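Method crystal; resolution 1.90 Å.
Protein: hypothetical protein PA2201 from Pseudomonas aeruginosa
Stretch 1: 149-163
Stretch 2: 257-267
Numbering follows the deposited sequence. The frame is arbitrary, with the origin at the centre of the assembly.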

# COMPACT_ATOMS: atom_id res chain seq x y z
N ALA B 149 12.48 -18.43 8.69
CA ALA B 149 13.20 -19.67 8.33
C ALA B 149 12.48 -20.87 9.00
O ALA B 149 12.31 -21.94 8.38
CB ALA B 149 14.66 -19.61 8.77
N LEU B 150 12.05 -20.68 10.24
CA LEU B 150 11.26 -21.70 10.96
C LEU B 150 10.01 -22.03 10.13
O LEU B 150 9.72 -23.21 9.89
CB LEU B 150 10.83 -21.20 12.36
CG LEU B 150 9.83 -22.11 13.11
CD1 LEU B 150 10.49 -23.48 13.33
CD2 LEU B 150 9.48 -21.43 14.41
N GLN B 151 9.28 -21.00 9.69
CA GLN B 151 8.07 -21.22 8.89
C GLN B 151 8.40 -22.01 7.60
O GLN B 151 7.70 -22.95 7.23
CB GLN B 151 7.41 -19.88 8.47
CG GLN B 151 6.04 -20.13 7.79
CD GLN B 151 5.54 -18.95 7.00
OE1 GLN B 151 6.05 -18.64 5.92
NE2 GLN B 151 4.50 -18.28 7.53
N LEU B 152 9.46 -21.60 6.90
CA LEU B 152 9.79 -22.25 5.62
C LEU B 152 10.07 -23.74 5.81
O LEU B 152 9.60 -24.56 5.00
CB LEU B 152 10.98 -21.55 4.95
CG LEU B 152 10.58 -20.23 4.30
CD1 LEU B 152 11.92 -19.48 3.96
CD2 LEU B 152 9.72 -20.48 3.08
N LEU B 153 10.84 -24.09 6.84
CA LEU B 153 11.19 -25.50 7.02
C LEU B 153 10.03 -26.26 7.64
O LEU B 153 9.65 -27.30 7.12
CB LEU B 153 12.49 -25.68 7.84
CG LEU B 153 13.79 -25.59 7.02
CD1 LEU B 153 13.84 -24.31 6.14
CD2 LEU B 153 15.01 -25.68 7.88
N ALA B 154 9.45 -25.73 8.72
CA ALA B 154 8.37 -26.47 9.41
C ALA B 154 7.12 -26.61 8.53
O ALA B 154 6.48 -27.69 8.53
CB ALA B 154 8.01 -25.78 10.75
N MSE B 155 6.81 -25.57 7.74
CA MSE B 155 5.58 -25.64 6.94
C MSE B 155 5.87 -26.49 5.74
O MSE B 155 4.98 -27.13 5.23
CB MSE B 155 4.99 -24.27 6.56
CG MSE B 155 4.52 -23.35 7.75
SE MSE B 155 3.37 -24.41 9.01
CE MSE B 155 4.60 -24.91 10.37
N GLY B 156 7.12 -26.53 5.30
CA GLY B 156 7.54 -27.52 4.26
C GLY B 156 7.21 -28.96 4.68
O GLY B 156 6.71 -29.76 3.88
N VAL B 157 7.58 -29.31 5.89
CA VAL B 157 7.29 -30.62 6.47
C VAL B 157 5.77 -30.84 6.66
O VAL B 157 5.20 -31.89 6.29
CB VAL B 157 8.02 -30.77 7.84
CG1 VAL B 157 7.60 -32.08 8.54
CG2 VAL B 157 9.56 -30.75 7.68
N LEU B 158 5.10 -29.86 7.24
CA LEU B 158 3.67 -29.99 7.60
C LEU B 158 2.76 -30.00 6.37
O LEU B 158 1.63 -30.48 6.42
CB LEU B 158 3.27 -28.85 8.57
CG LEU B 158 3.74 -29.07 10.02
CD1 LEU B 158 3.61 -27.82 10.80
CD2 LEU B 158 2.90 -30.24 10.71
N LEU B 159 3.27 -29.45 5.26
CA LEU B 159 2.47 -29.42 4.04
C LEU B 159 2.96 -30.37 2.96
O LEU B 159 2.53 -30.26 1.81
CB LEU B 159 2.32 -27.97 3.52
CG LEU B 159 1.68 -27.00 4.53
CD1 LEU B 159 1.78 -25.49 4.07
CD2 LEU B 159 0.20 -27.43 4.89
N ASP B 160 3.81 -31.32 3.33
CA ASP B 160 4.31 -32.37 2.42
C ASP B 160 4.92 -31.76 1.16
O ASP B 160 4.66 -32.21 0.02
CB ASP B 160 3.23 -33.45 2.11
CG ASP B 160 3.77 -34.62 1.25
OD1 ASP B 160 4.89 -35.12 1.52
OD2 ASP B 160 3.07 -35.03 0.29
N ALA B 161 5.74 -30.75 1.39
CA ALA B 161 6.47 -30.04 0.33
C ALA B 161 7.97 -29.99 0.64
O ALA B 161 8.66 -29.04 0.27
CB ALA B 161 5.90 -28.63 0.15
N GLN B 162 8.48 -31.02 1.31
CA GLN B 162 9.89 -31.04 1.76
C GLN B 162 10.91 -31.00 0.63
O GLN B 162 12.07 -30.70 0.86
CB GLN B 162 10.18 -32.31 2.57
CG GLN B 162 9.43 -32.41 3.92
CD GLN B 162 9.97 -33.53 4.78
OE1 GLN B 162 11.19 -33.66 4.94
NE2 GLN B 162 9.07 -34.34 5.35
N GLU B 163 10.49 -31.38 -0.58
CA GLU B 163 11.38 -31.31 -1.73
C GLU B 163 11.85 -29.88 -2.05
O GLU B 163 12.82 -29.70 -2.81
CB GLU B 163 10.72 -31.99 -2.95
CG GLU B 163 9.86 -31.05 -3.83
CD GLU B 163 8.41 -30.90 -3.34
N ALA B 257 2.92 -23.65 17.45
CA ALA B 257 4.08 -24.50 17.68
C ALA B 257 4.37 -25.32 16.44
O ALA B 257 4.20 -26.53 16.43
CB ALA B 257 3.82 -25.45 18.89
N MSE B 258 4.87 -24.64 15.40
CA MSE B 258 5.16 -25.24 14.09
C MSE B 258 6.29 -26.23 14.19
O MSE B 258 6.30 -27.23 13.48
CB MSE B 258 5.68 -24.13 13.17
CG MSE B 258 4.61 -23.22 12.83
SE MSE B 258 5.36 -21.89 11.58
CE MSE B 258 3.65 -21.03 11.37
N GLU B 259 7.24 -25.94 15.08
CA GLU B 259 8.38 -26.82 15.27
C GLU B 259 7.96 -28.19 15.86
O GLU B 259 8.33 -29.23 15.34
CB GLU B 259 9.52 -26.16 16.07
CG GLU B 259 9.41 -25.99 17.61
CD GLU B 259 8.33 -25.05 18.08
OE1 GLU B 259 7.15 -25.29 17.74
OE2 GLU B 259 8.61 -24.13 18.88
N VAL B 260 7.18 -28.15 16.93
CA VAL B 260 6.68 -29.39 17.58
C VAL B 260 5.80 -30.19 16.60
O VAL B 260 5.93 -31.42 16.48
CB VAL B 260 5.89 -29.08 18.89
CG1 VAL B 260 5.43 -30.39 19.60
CG2 VAL B 260 6.73 -28.26 19.84
N SER B 261 4.90 -29.49 15.92
CA SER B 261 4.03 -30.17 14.95
C SER B 261 4.85 -30.82 13.83
O SER B 261 4.61 -31.99 13.49
CB SER B 261 2.97 -29.20 14.39
OG SER B 261 2.37 -28.46 15.48
N ALA B 262 5.85 -30.10 13.28
CA ALA B 262 6.69 -30.67 12.21
C ALA B 262 7.52 -31.84 12.74
O ALA B 262 7.70 -32.85 12.06
CB ALA B 262 7.57 -29.59 11.58
N LEU B 263 7.99 -31.75 13.98
CA LEU B 263 8.72 -32.89 14.57
C LEU B 263 7.85 -34.15 14.66
O LEU B 263 8.35 -35.26 14.48
CB LEU B 263 9.33 -32.52 15.95
CG LEU B 263 10.49 -31.51 15.91
CD1 LEU B 263 10.77 -30.87 17.29
CD2 LEU B 263 11.76 -32.14 15.32
N GLY B 264 6.55 -33.98 14.90
CA GLY B 264 5.62 -35.11 14.89
C GLY B 264 5.54 -35.83 13.54
O GLY B 264 5.47 -37.06 13.48
N VAL B 265 5.54 -35.08 12.45
CA VAL B 265 5.55 -35.68 11.12
C VAL B 265 6.87 -36.42 10.90
O VAL B 265 6.89 -37.56 10.42
CB VAL B 265 5.34 -34.61 10.02
CG1 VAL B 265 5.47 -35.24 8.60
CG2 VAL B 265 3.95 -33.93 10.19
N LEU B 266 7.98 -35.76 11.25
CA LEU B 266 9.33 -36.31 11.05
C LEU B 266 9.61 -37.57 11.86
O LEU B 266 10.26 -38.51 11.36
CB LEU B 266 10.36 -35.23 11.36
CG LEU B 266 10.34 -34.03 10.41
CD1 LEU B 266 11.29 -32.94 10.93
CD2 LEU B 266 10.66 -34.44 8.96
N TYR B 267 9.14 -37.60 13.11
CA TYR B 267 9.37 -38.74 14.02
C TYR B 267 8.30 -39.82 13.98
O TYR B 267 8.58 -40.95 14.34
CB TYR B 267 9.55 -38.29 15.46
CG TYR B 267 10.93 -37.78 15.77
CD1 TYR B 267 11.32 -36.51 15.40
CD2 TYR B 267 11.85 -38.58 16.43
CE1 TYR B 267 12.59 -36.04 15.69
CE2 TYR B 267 13.13 -38.12 16.73
CZ TYR B 267 13.49 -36.84 16.36
OH TYR B 267 14.75 -36.36 16.65

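Two alanines bring these helices unusually close: the CA atoms of Ala154 and Ala262 lie 5.3 Å apart, and the methyl of each touches a backbone carbonyl of the other helix. No hydrogen bond crosses between the two stretches, although they bury 554 Å² of surface, both sides summed; the contact rests on shape and on the exclusion of water from apolar side chains. It illustrates a general principle of helix packing: small residues at the point of nearest approach let two backbones come close, and larger side chains fill the space that opens beyond it.

Helix 149-158 and helix 258-267 run in broadly the same direction, their axes inclined at 42° and 8.7 Å apart at closest approach. The small residues here are Ala154 and Ala262. Both CA-to-CB bonds point toward the opposing stretch, and the methyls touch, Ala154 CB to Ala262 CB at 3.9 Å. With so little side chain between them, each helix also meets the backbone of the other: Ala154 CB lies 3.5 Å from Met258 O, and Ala262 CB lies 3.8 Å from Ala154 O. At this crossing, the two carbonyls that the methyls touch are already satisfied within their own helices, since Met258 O accepts from Ala262 N at 2.9 Å and Ala154 O from Leu158 N at 2.9 Å.

Towards the N-terminal end of the second helix, the selenomethionine Met258 gives up 102 Å² to the contact, more than any other residue. Its side chain, extended beyond chi1, brings SE to 3.9 Å from Gln151 CA, while its CB packs against Ala154 CB at 3.7 Å. Nearby, Leu150 CD1 rests 4.0 Å from Glu259 CB, so that the acidic residue contributes an aliphatic carbon here; its carboxylate turns back to its own helix, where OE1 accepts from Val260 N at 3.0 Å.

Further along, Val157 CG1 sits 3.9 Å from Ala262 CB, 3.7 Å from Val265 CB and 3.8 Å from Leu266 CG. Leu158 reaches the interface differently. Its CA-to-CB bond points sideways, but the end of the side chain comes nearer and fits as a knob into a hole formed by Met258, Ser261, Ala262 and Val265, with CD2 3.9 Å from Val265 CG2. Ser261 helps line this pocket, its CB 3.8 Å from Leu158 CD2, while its OG donates to Ala257 O at 2.8 Å.

Beyond the first helix, Gln162 extends the contact, its NE2 lying 3.9 Å from Leu266 CD2 in simple van der Waals contact.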